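Local coordinates for protein putative Chlorite dismutase TA0507 (Thermoplasma acidophilum, PDB 3DTZ) that is of unknown precise function but probably binds heme and may act as an oxidoreductase of the chlorite dismutase family, at residues 24-29 against 195-200; 80-85 against 130-135. One frame throughout, in Å; residues are numbered along the deposited sequence. Where two conformers were deposited one is given.

Interaction 1 of 2, residues 24-29 against 195-200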
ATOM      1  N   ILE D  24     -32.528  -3.952   2.210  1.00 14.60           N
ATOM      2  CA  ILE D  24     -31.814  -4.634   3.287  1.00 14.74           C
ATOM      3  C   ILE D  24     -30.329  -4.286   3.159  1.00 13.13           C
ATOM      4  O   ILE D  24     -29.740  -4.504   2.097  1.00 12.38           O
ATOM      5  CB  ILE D  24     -31.995  -6.166   3.248  1.00 13.35           C
ATOM      6  CG1 ILE D  24     -33.489  -6.571   3.207  1.00 16.61           C
ATOM      7  CG2 ILE D  24     -31.269  -6.810   4.480  1.00 15.81           C
ATOM      8  CD1 ILE D  24     -33.738  -8.060   2.976  1.00 16.67           C
ATOM      9  N   TYR D  25     -29.732  -3.755   4.240  1.00 13.20           N
ATOM     10  CA  TYR D  25     -28.295  -3.405   4.276  1.00 12.88           C
ATOM     11  C   TYR D  25     -27.511  -4.558   4.866  1.00 13.08           C
ATOM     12  O   TYR D  25     -28.039  -5.347   5.645  1.00 12.75           O
ATOM     13  CB  TYR D  25     -28.050  -2.188   5.174  1.00 13.88           C
ATOM     14  CG  TYR D  25     -28.702  -0.927   4.663  1.00 13.90           C
ATOM     15  CD1 TYR D  25     -28.013  -0.073   3.801  1.00 14.65           C
ATOM     16  CD2 TYR D  25     -30.007  -0.578   5.056  1.00 17.29           C
ATOM     17  CE1 TYR D  25     -28.618   1.107   3.319  1.00 14.74           C
ATOM     18  CE2 TYR D  25     -30.622   0.572   4.584  1.00 17.18           C
ATOM     19  CZ  TYR D  25     -29.923   1.415   3.718  1.00 16.43           C
ATOM     20  OH  TYR D  25     -30.515   2.563   3.258  1.00 14.95           O
ATOM     21  N   THR D  26     -26.254  -4.681   4.482  1.00 13.83           N
ATOM     22  CA  THR D  26     -25.392  -5.686   5.106  1.00 13.39           C
ATOM     23  C   THR D  26     -23.970  -5.151   5.268  1.00 12.84           C
ATOM     24  O   THR D  26     -23.528  -4.273   4.510  1.00 12.78           O
ATOM     25  CB  THR D  26     -25.412  -7.020   4.343  1.00 13.07           C
ATOM     26  OG1 THR D  26     -24.710  -8.014   5.105  1.00 14.77           O
ATOM     27  CG2 THR D  26     -24.795  -6.868   2.915  1.00 15.11           C
ATOM     28  N   SER D  27     -23.265  -5.701   6.263  1.00 13.44           N
ATOM     29  CA  SER D  27     -21.858  -5.357   6.451  0.50 12.61           C
ATOM     30  C   SER D  27     -21.054  -6.606   6.706  1.00 13.67           C
ATOM     31  O   SER D  27     -21.543  -7.547   7.338  1.00 12.08           O
ATOM     32  CB  SER D  27     -21.687  -4.396   7.628  0.50 13.12           C
ATOM     33  OG  SER D  27     -22.008  -3.066   7.245  0.50 10.91           O
ATOM     34  N   VAL D  28     -19.820  -6.589   6.210  1.00 13.50           N
ATOM     35  CA  VAL D  28     -18.860  -7.626   6.556  1.00 13.86           C
ATOM     36  C   VAL D  28     -17.683  -6.864   7.194  1.00 13.15           C
ATOM     37  O   VAL D  28     -17.187  -5.908   6.603  1.00 13.31           O
ATOM     38  CB  VAL D  28     -18.387  -8.393   5.308  1.00 12.19           C
ATOM     39  CG1 VAL D  28     -17.335  -9.429   5.703  1.00 15.48           C
ATOM     40  CG2 VAL D  28     -19.625  -9.092   4.593  1.00 14.10           C
ATOM     41  N   LEU D  29     -17.266  -7.301   8.378  1.00 13.12           N
ATOM     42  CA  LEU D  29     -16.129  -6.698   9.106  1.00 13.85           C
ATOM     43  C   LEU D  29     -15.125  -7.798   9.412  1.00 13.65           C
ATOM     44  O   LEU D  29     -15.524  -8.907   9.762  1.00 17.40           O
ATOM     45  CB  LEU D  29     -16.583  -6.084  10.452  1.00 13.55           C
ATOM     46  CG  LEU D  29     -17.868  -5.239  10.503  1.00 13.82           C
ATOM     47  CD1 LEU D  29     -18.093  -4.743  11.942  1.00 16.17           C
ATOM     48  CD2 LEU D  29     -17.776  -4.064   9.496  1.00 15.42           C
ATOM     49  N   VAL D 195     -20.448  -5.896  -3.332  1.00 14.30           N
ATOM     50  CA  VAL D 195     -19.829  -6.862  -2.430  1.00 15.08           C
ATOM     51  C   VAL D 195     -20.601  -8.172  -2.645  1.00 15.89           C
ATOM     52  O   VAL D 195     -21.839  -8.210  -2.495  1.00 14.35           O
ATOM     53  CB  VAL D 195     -19.839  -6.418  -0.965  1.00 15.41           C
ATOM     54  CG1 VAL D 195     -19.086  -7.470  -0.096  1.00 18.82           C
ATOM     55  CG2 VAL D 195     -19.195  -5.016  -0.792  1.00 16.14           C
ATOM     56  N   VAL D 196     -19.907  -9.211  -3.103  1.00 15.70           N
ATOM     57  CA  VAL D 196     -20.625 -10.454  -3.391  1.00 17.27           C
ATOM     58  C   VAL D 196     -20.359 -11.421  -2.241  1.00 16.78           C
ATOM     59  O   VAL D 196     -19.206 -11.549  -1.787  1.00 17.38           O
ATOM     60  CB  VAL D 196     -20.253 -11.064  -4.751  1.00 17.54           C
ATOM     61  CG1 VAL D 196     -21.295 -12.027  -5.141  1.00 21.84           C
ATOM     62  CG2 VAL D 196     -20.245  -9.965  -5.849  1.00 20.39           C
ATOM     63  N   LEU D 197     -21.431 -12.003  -1.715  1.00 16.08           N
ATOM     64  CA  LEU D 197     -21.354 -12.886  -0.540  1.00 14.98           C
ATOM     65  C   LEU D 197     -21.869 -14.282  -0.906  1.00 15.62           C
ATOM     66  O   LEU D 197     -22.885 -14.411  -1.602  1.00 14.80           O
ATOM     67  CB  LEU D 197     -22.222 -12.323   0.597  1.00 15.37           C
ATOM     68  CG  LEU D 197     -22.019 -10.843   0.927  1.00 15.89           C
ATOM     69  CD1 LEU D 197     -23.000 -10.377   1.980  1.00 18.42           C
ATOM     70  CD2 LEU D 197     -20.567 -10.551   1.323  1.00 16.19           C
ATOM     71  N   TYR D 198     -21.217 -15.316  -0.371  1.00 15.48           N
ATOM     72  CA  TYR D 198     -21.639 -16.702  -0.613  1.00 15.54           C
ATOM     73  C   TYR D 198     -21.572 -17.491   0.674  1.00 15.52           C
ATOM     74  O   TYR D 198     -20.588 -17.387   1.393  1.00 16.09           O
ATOM     75  CB  TYR D 198     -20.730 -17.396  -1.602  1.00 16.63           C
ATOM     76  CG  TYR D 198     -20.645 -16.626  -2.883  1.00 16.98           C
ATOM     77  CD1 TYR D 198     -21.615 -16.812  -3.872  1.00 20.06           C
ATOM     78  CD2 TYR D 198     -19.664 -15.653  -3.061  1.00 18.37           C
ATOM     79  CE1 TYR D 198     -21.570 -16.084  -5.046  1.00 20.99           C
ATOM     80  CE2 TYR D 198     -19.607 -14.903  -4.248  1.00 20.51           C
ATOM     81  CZ  TYR D 198     -20.568 -15.138  -5.224  1.00 21.20           C
ATOM     82  OH  TYR D 198     -20.567 -14.406  -6.389  1.00 22.75           O
ATOM     83  N   GLU D 199     -22.613 -18.267   0.935  1.00 15.36           N
ATOM     84  CA  GLU D 199     -22.539 -19.328   1.928  1.00 15.49           C
ATOM     85  C   GLU D 199     -22.304 -20.616   1.136  1.00 15.21           C
ATOM     86  O   GLU D 199     -23.039 -20.927   0.188  1.00 15.00           O
ATOM     87  CB  GLU D 199     -23.835 -19.457   2.719  1.00 15.92           C
ATOM     88  CG  GLU D 199     -24.161 -18.248   3.565  1.00 17.48           C
ATOM     89  CD  GLU D 199     -25.396 -18.511   4.383  1.00 22.87           C
ATOM     90  OE1 GLU D 199     -25.353 -19.460   5.206  1.00 25.53           O
ATOM     91  OE2 GLU D 199     -26.401 -17.790   4.196  1.00 24.04           O
ATOM     92  N   ILE D 200     -21.267 -21.352   1.507  1.00 15.94           N
ATOM     93  CA  ILE D 200     -20.885 -22.516   0.708  1.00 16.75           C
ATOM     94  C   ILE D 200     -20.632 -23.734   1.598  1.00 17.25           C
ATOM     95  O   ILE D 200     -20.188 -23.576   2.731  1.00 15.91           O
ATOM     96  CB  ILE D 200     -19.621 -22.237  -0.160  1.00 17.87           C
ATOM     97  CG1 ILE D 200     -18.396 -22.022   0.709  1.00 19.09           C
ATOM     98  CG2 ILE D 200     -19.862 -21.041  -1.106  1.00 16.71           C
ATOM     99  CD1 ILE D 200     -17.066 -21.858  -0.079  1.00 18.38           C
TER
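Thr26 and Val28 meet Leu197 without a ring or other flat group between them; the contact is made of methyl groups alone. The flat side chains of these strands are engaged away from it: the Tyr25 hydroxyl is hydrogen-bonded to the backbone N of Ala204 in the second subunit, and the ring of Tyr198 meets that of Trp206. Leu197 supplies a fork whose two methyls are divided between two partners. Its CD2 approaches CG2 of Val28 at 3.7 Å, and its CD1 approaches CG2 of Thr26 at 4.1 Å, a looser touch. Both approaches are tip to tip, the side chains reaching inward from separate backbones. With chi1 near 177°, Val28 holds CG1 opposite its own backbone N, which leaves CG2 as the branch presented to the leucine. Thr26 shows its methyl to Leu197, while its hydroxyl OG1 is taken up by the backbone O of Tyr83 and the hydroxyl of Tyr116, so the buried polar atom is satisfied. No hydrogen bond joins the strands, and the nearest CA atoms, those of Val28 and Val195, stand 9.1 Å apart; the two therefore face each other instead of pairing edge to edge. Strand pairing runs from 25-33 through 106-116 and 180-185 to 194-200 and returns through 139-147, 229-234, 64-72 and 79-85, closing the antiparallel, ferredoxin-like alpha+beta barrel of the chlorite dismutase family around this contact.

Interaction 2 of 2, residues 80-85 against 130-135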
ATOM      1  N   ILE D  80     -14.215 -12.881  11.319  1.00 13.32           N
ATOM      2  CA  ILE D  80     -15.043 -12.141  10.350  1.00 14.43           C
ATOM      3  C   ILE D  80     -16.458 -12.119  10.907  1.00 14.47           C
ATOM      4  O   ILE D  80     -16.930 -13.130  11.415  1.00 14.36           O
ATOM      5  CB  ILE D  80     -15.076 -12.860   8.979  1.00 14.58           C
ATOM      6  CG1 ILE D  80     -13.653 -13.045   8.434  1.00 15.75           C
ATOM      7  CG2 ILE D  80     -15.969 -12.078   7.952  1.00 14.54           C
ATOM      8  CD1 ILE D  80     -13.500 -14.271   7.433  1.00 16.93           C
ATOM      9  N   PHE D  81     -17.100 -10.951  10.835  1.00 14.51           N
ATOM     10  CA  PHE D  81     -18.481 -10.743  11.258  1.00 14.32           C
ATOM     11  C   PHE D  81     -19.325 -10.417  10.023  1.00 13.75           C
ATOM     12  O   PHE D  81     -18.911  -9.633   9.177  1.00 14.51           O
ATOM     13  CB  PHE D  81     -18.548  -9.519  12.213  1.00 15.15           C
ATOM     14  CG  PHE D  81     -17.806  -9.718  13.512  1.00 16.73           C
ATOM     15  CD1 PHE D  81     -18.316 -10.594  14.484  1.00 16.36           C
ATOM     16  CD2 PHE D  81     -16.599  -9.059  13.763  1.00 16.62           C
ATOM     17  CE1 PHE D  81     -17.642 -10.804  15.694  1.00 17.44           C
ATOM     18  CE2 PHE D  81     -15.900  -9.274  14.977  1.00 15.81           C
ATOM     19  CZ  PHE D  81     -16.444 -10.132  15.948  1.00 15.68           C
ATOM     20  N   TRP D  82     -20.521 -10.974   9.949  1.00 14.19           N
ATOM     21  CA  TRP D  82     -21.465 -10.640   8.886  1.00 13.97           C
ATOM     22  C   TRP D  82     -22.836 -10.373   9.533  1.00 12.96           C
ATOM     23  O   TRP D  82     -23.310 -11.182  10.302  1.00 13.88           O
ATOM     24  CB  TRP D  82     -21.562 -11.806   7.905  1.00 14.39           C
ATOM     25  CG  TRP D  82     -22.615 -11.686   6.843  1.00 14.17           C
ATOM     26  CD1 TRP D  82     -23.035 -10.529   6.199  1.00 13.70           C
ATOM     27  CD2 TRP D  82     -23.375 -12.764   6.280  1.00 13.86           C
ATOM     28  NE1 TRP D  82     -24.028 -10.842   5.279  1.00 14.05           N
ATOM     29  CE2 TRP D  82     -24.242 -12.202   5.296  1.00 13.77           C
ATOM     30  CE3 TRP D  82     -23.397 -14.164   6.496  1.00 14.36           C
ATOM     31  CZ2 TRP D  82     -25.122 -12.991   4.519  1.00 13.69           C
ATOM     32  CZ3 TRP D  82     -24.279 -14.957   5.727  1.00 14.85           C
ATOM     33  CH2 TRP D  82     -25.157 -14.357   4.765  1.00 15.41           C
ATOM     34  N   TYR D  83     -23.466  -9.242   9.221  1.00 13.39           N
ATOM     35  CA  TYR D  83     -24.828  -8.990   9.755  1.00 12.79           C
ATOM     36  C   TYR D  83     -25.618  -8.128   8.780  1.00 13.28           C
ATOM     37  O   TYR D  83     -25.009  -7.419   7.945  1.00 11.93           O
ATOM     38  CB  TYR D  83     -24.782  -8.301  11.134  1.00 12.39           C
ATOM     39  CG  TYR D  83     -23.926  -7.069  11.184  1.00 14.39           C
ATOM     40  CD1 TYR D  83     -24.447  -5.810  10.869  1.00 13.73           C
ATOM     41  CD2 TYR D  83     -22.559  -7.171  11.482  1.00 14.26           C
ATOM     42  CE1 TYR D  83     -23.608  -4.663  10.906  1.00 13.59           C
ATOM     43  CE2 TYR D  83     -21.744  -6.067  11.519  1.00 14.52           C
ATOM     44  CZ  TYR D  83     -22.267  -4.824  11.234  1.00 14.33           C
ATOM     45  OH  TYR D  83     -21.406  -3.753  11.254  1.00 17.39           O
ATOM     46  N   SER D  84     -26.943  -8.148   8.931  1.00 13.25           N
ATOM     47  CA  SER D  84     -27.858  -7.478   7.991  1.00 13.40           C
ATOM     48  C   SER D  84     -29.045  -6.859   8.730  1.00 13.62           C
ATOM     49  O   SER D  84     -29.465  -7.383   9.749  1.00 11.86           O
ATOM     50  CB  SER D  84     -28.369  -8.465   6.934  1.00 13.73           C
ATOM     51  OG  SER D  84     -27.334  -9.325   6.463  1.00 15.57           O
ATOM     52  N   SER D  85     -29.592  -5.769   8.188  1.00 13.41           N
ATOM     53  CA  SER D  85     -30.762  -5.084   8.766  1.00 13.73           C
ATOM     54  C   SER D  85     -31.350  -4.131   7.731  1.00 14.25           C
ATOM     55  O   SER D  85     -30.621  -3.599   6.919  1.00 14.97           O
ATOM     56  CB  SER D  85     -30.355  -4.219   9.971  1.00 13.44           C
ATOM     57  OG  SER D  85     -31.506  -3.561  10.549  1.00 14.70           O
ATOM     58  N   ASP D 130     -35.664 -14.634   3.725  1.00 14.62           N
ATOM     59  CA  ASP D 130     -35.866 -16.024   4.164  1.00 14.84           C
ATOM     60  C   ASP D 130     -34.548 -16.782   4.116  1.00 14.63           C
ATOM     61  O   ASP D 130     -34.235 -17.561   5.025  1.00 14.49           O
ATOM     62  CB  ASP D 130     -36.901 -16.749   3.288  1.00 14.82           C
ATOM     63  CG  ASP D 130     -38.350 -16.389   3.616  1.00 17.35           C
ATOM     64  OD1 ASP D 130     -38.621 -15.732   4.651  1.00 18.08           O
ATOM     65  OD2 ASP D 130     -39.250 -16.797   2.819  1.00 17.91           O
ATOM     66  N   SER D 131     -33.764 -16.563   3.055  1.00 13.84           N
ATOM     67  CA  SER D 131     -32.452 -17.199   2.914  0.60 14.04           C
ATOM     68  C   SER D 131     -31.517 -16.747   4.043  1.00 14.12           C
ATOM     69  O   SER D 131     -30.783 -17.557   4.630  1.00 15.46           O
ATOM     70  CB  SER D 131     -31.857 -16.829   1.543  0.60 13.97           C
ATOM     71  OG  SER D 131     -30.780 -17.664   1.216  0.60 12.59           O
ATOM     72  N   LEU D 132     -31.541 -15.443   4.333  1.00 14.14           N
ATOM     73  CA  LEU D 132     -30.720 -14.880   5.422  1.00 14.15           C
ATOM     74  C   LEU D 132     -31.114 -15.473   6.804  1.00 14.11           C
ATOM     75  O   LEU D 132     -30.271 -15.578   7.703  1.00 15.23           O
ATOM     76  CB  LEU D 132     -30.822 -13.371   5.450  1.00 13.30           C
ATOM     77  CG  LEU D 132     -30.275 -12.557   4.304  1.00 12.98           C
ATOM     78  CD1 LEU D 132     -30.442 -11.072   4.592  1.00 14.21           C
ATOM     79  CD2 LEU D 132     -28.792 -12.933   4.113  1.00 14.80           C
ATOM     80  N   ARG D 133     -32.360 -15.895   6.950  1.00 14.88           N
ATOM     81  CA  ARG D 133     -32.812 -16.481   8.214  1.00 15.93           C
ATOM     82  C   ARG D 133     -32.569 -17.986   8.357  1.00 17.22           C
ATOM     83  O   ARG D 133     -32.851 -18.580   9.425  1.00 17.03           O
ATOM     84  CB  ARG D 133     -34.289 -16.120   8.467  1.00 15.39           C
ATOM     85  CG  ARG D 133     -34.464 -14.599   8.664  1.00 16.94           C
ATOM     86  CD  ARG D 133     -35.888 -14.243   9.012  1.00 17.09           C
ATOM     87  NE  ARG D 133     -36.063 -12.786   9.115  1.00 17.63           N
ATOM     88  CZ  ARG D 133     -35.834 -12.082  10.220  1.00 17.99           C
ATOM     89  NH1 ARG D 133     -35.417 -12.686  11.318  1.00 18.42           N
ATOM     90  NH2 ARG D 133     -36.053 -10.776  10.235  1.00 21.22           N
ATOM     91  N   LEU D 134     -32.094 -18.632   7.295  1.00 17.46           N
ATOM     92  CA  LEU D 134     -31.763 -20.067   7.377  1.00 18.59           C
ATOM     93  C   LEU D 134     -30.493 -20.278   8.215  1.00 19.06           C
ATOM     94  O   LEU D 134     -29.627 -19.410   8.250  1.00 17.77           O
ATOM     95  CB  LEU D 134     -31.554 -20.648   5.979  1.00 19.09           C
ATOM     96  CG  LEU D 134     -32.728 -20.636   4.994  1.00 20.36           C
ATOM     97  CD1 LEU D 134     -32.251 -21.013   3.596  1.00 21.15           C
ATOM     98  CD2 LEU D 134     -33.857 -21.573   5.432  1.00 20.81           C
ATOM     99  N   PRO D 135     -30.372 -21.433   8.880  1.00 19.97           N
ATOM    100  CA  PRO D 135     -29.114 -21.673   9.591  1.00 20.81           C
ATOM    101  C   PRO D 135     -27.952 -21.641   8.602  1.00 20.39           C
ATOM    102  O   PRO D 135     -28.077 -22.208   7.508  1.00 20.17           O
ATOM    103  CB  PRO D 135     -29.292 -23.086  10.167  1.00 20.95           C
ATOM    104  CG  PRO D 135     -30.765 -23.284  10.234  1.00 21.72           C
ATOM    105  CD  PRO D 135     -31.319 -22.551   9.034  1.00 20.61           C
TER
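The short helix 128-132 packs against the inward side of barrel strand 79-85, with Leu132 as the residue that touches Trp82 and Ser84. CD2 of Leu132 lies 3.7 Å from CZ2 of Trp82 and 4.0 Å from CH2 of the same ring, so the methyl rests by the benzo part of the indole in an oblique approach, the two side chains crossing at about a right angle. Trp82 extends this far because chi1 of 173° turns its CG opposite the backbone N; the indole is also stacked with Phe140. The other leucine methyl, CD1, sits 4.0 Å from OG of Ser84, a van der Waals distance. The same leucine touches Ile65 and Tyr182, which belong to strands 64-72 and 180-185, so the helix bridges several staves of the ferredoxin-like barrel through one side chain. Cut back to alanine, Leu132 would lose both methyls, and the benzo part of Trp82 and the side chain of Ser84 would probably face a gap. The hydroxyl of Ser84 does not depend on the helix: it is hydrogen-bonded to OD1 of Asn66 and to the hydroxyl of Tyr116. A turn follows Leu132, with N of Leu134 bonded to O of Ser131 at 3.2 Å, before the chain runs on extended.

How the interactions relate
The centres of interactions 1 and 2 lie about 8 Å apart, and their segments come in the order 24-29, 80-85, 130-135, 195-200, so interaction 2 falls wholly within the span that interaction 1 closes. Strands 25-33 and 79-85 are antiparallel neighbours in one sheet, and among the probable backbone hydrogen bonds that tie them are Leu29 O to Phe81 N and Tyr25 N to Ser85 O, each 2.8 Å. A weak hydrogen bond from Trp82 NE1 to Thr26 OG1 also links the two sets of side chains. Of this adjacent pair, 25-33 faces strand 194-200 across the barrel, while 79-85 meets helix 128-132, joining early and late parts of the chain.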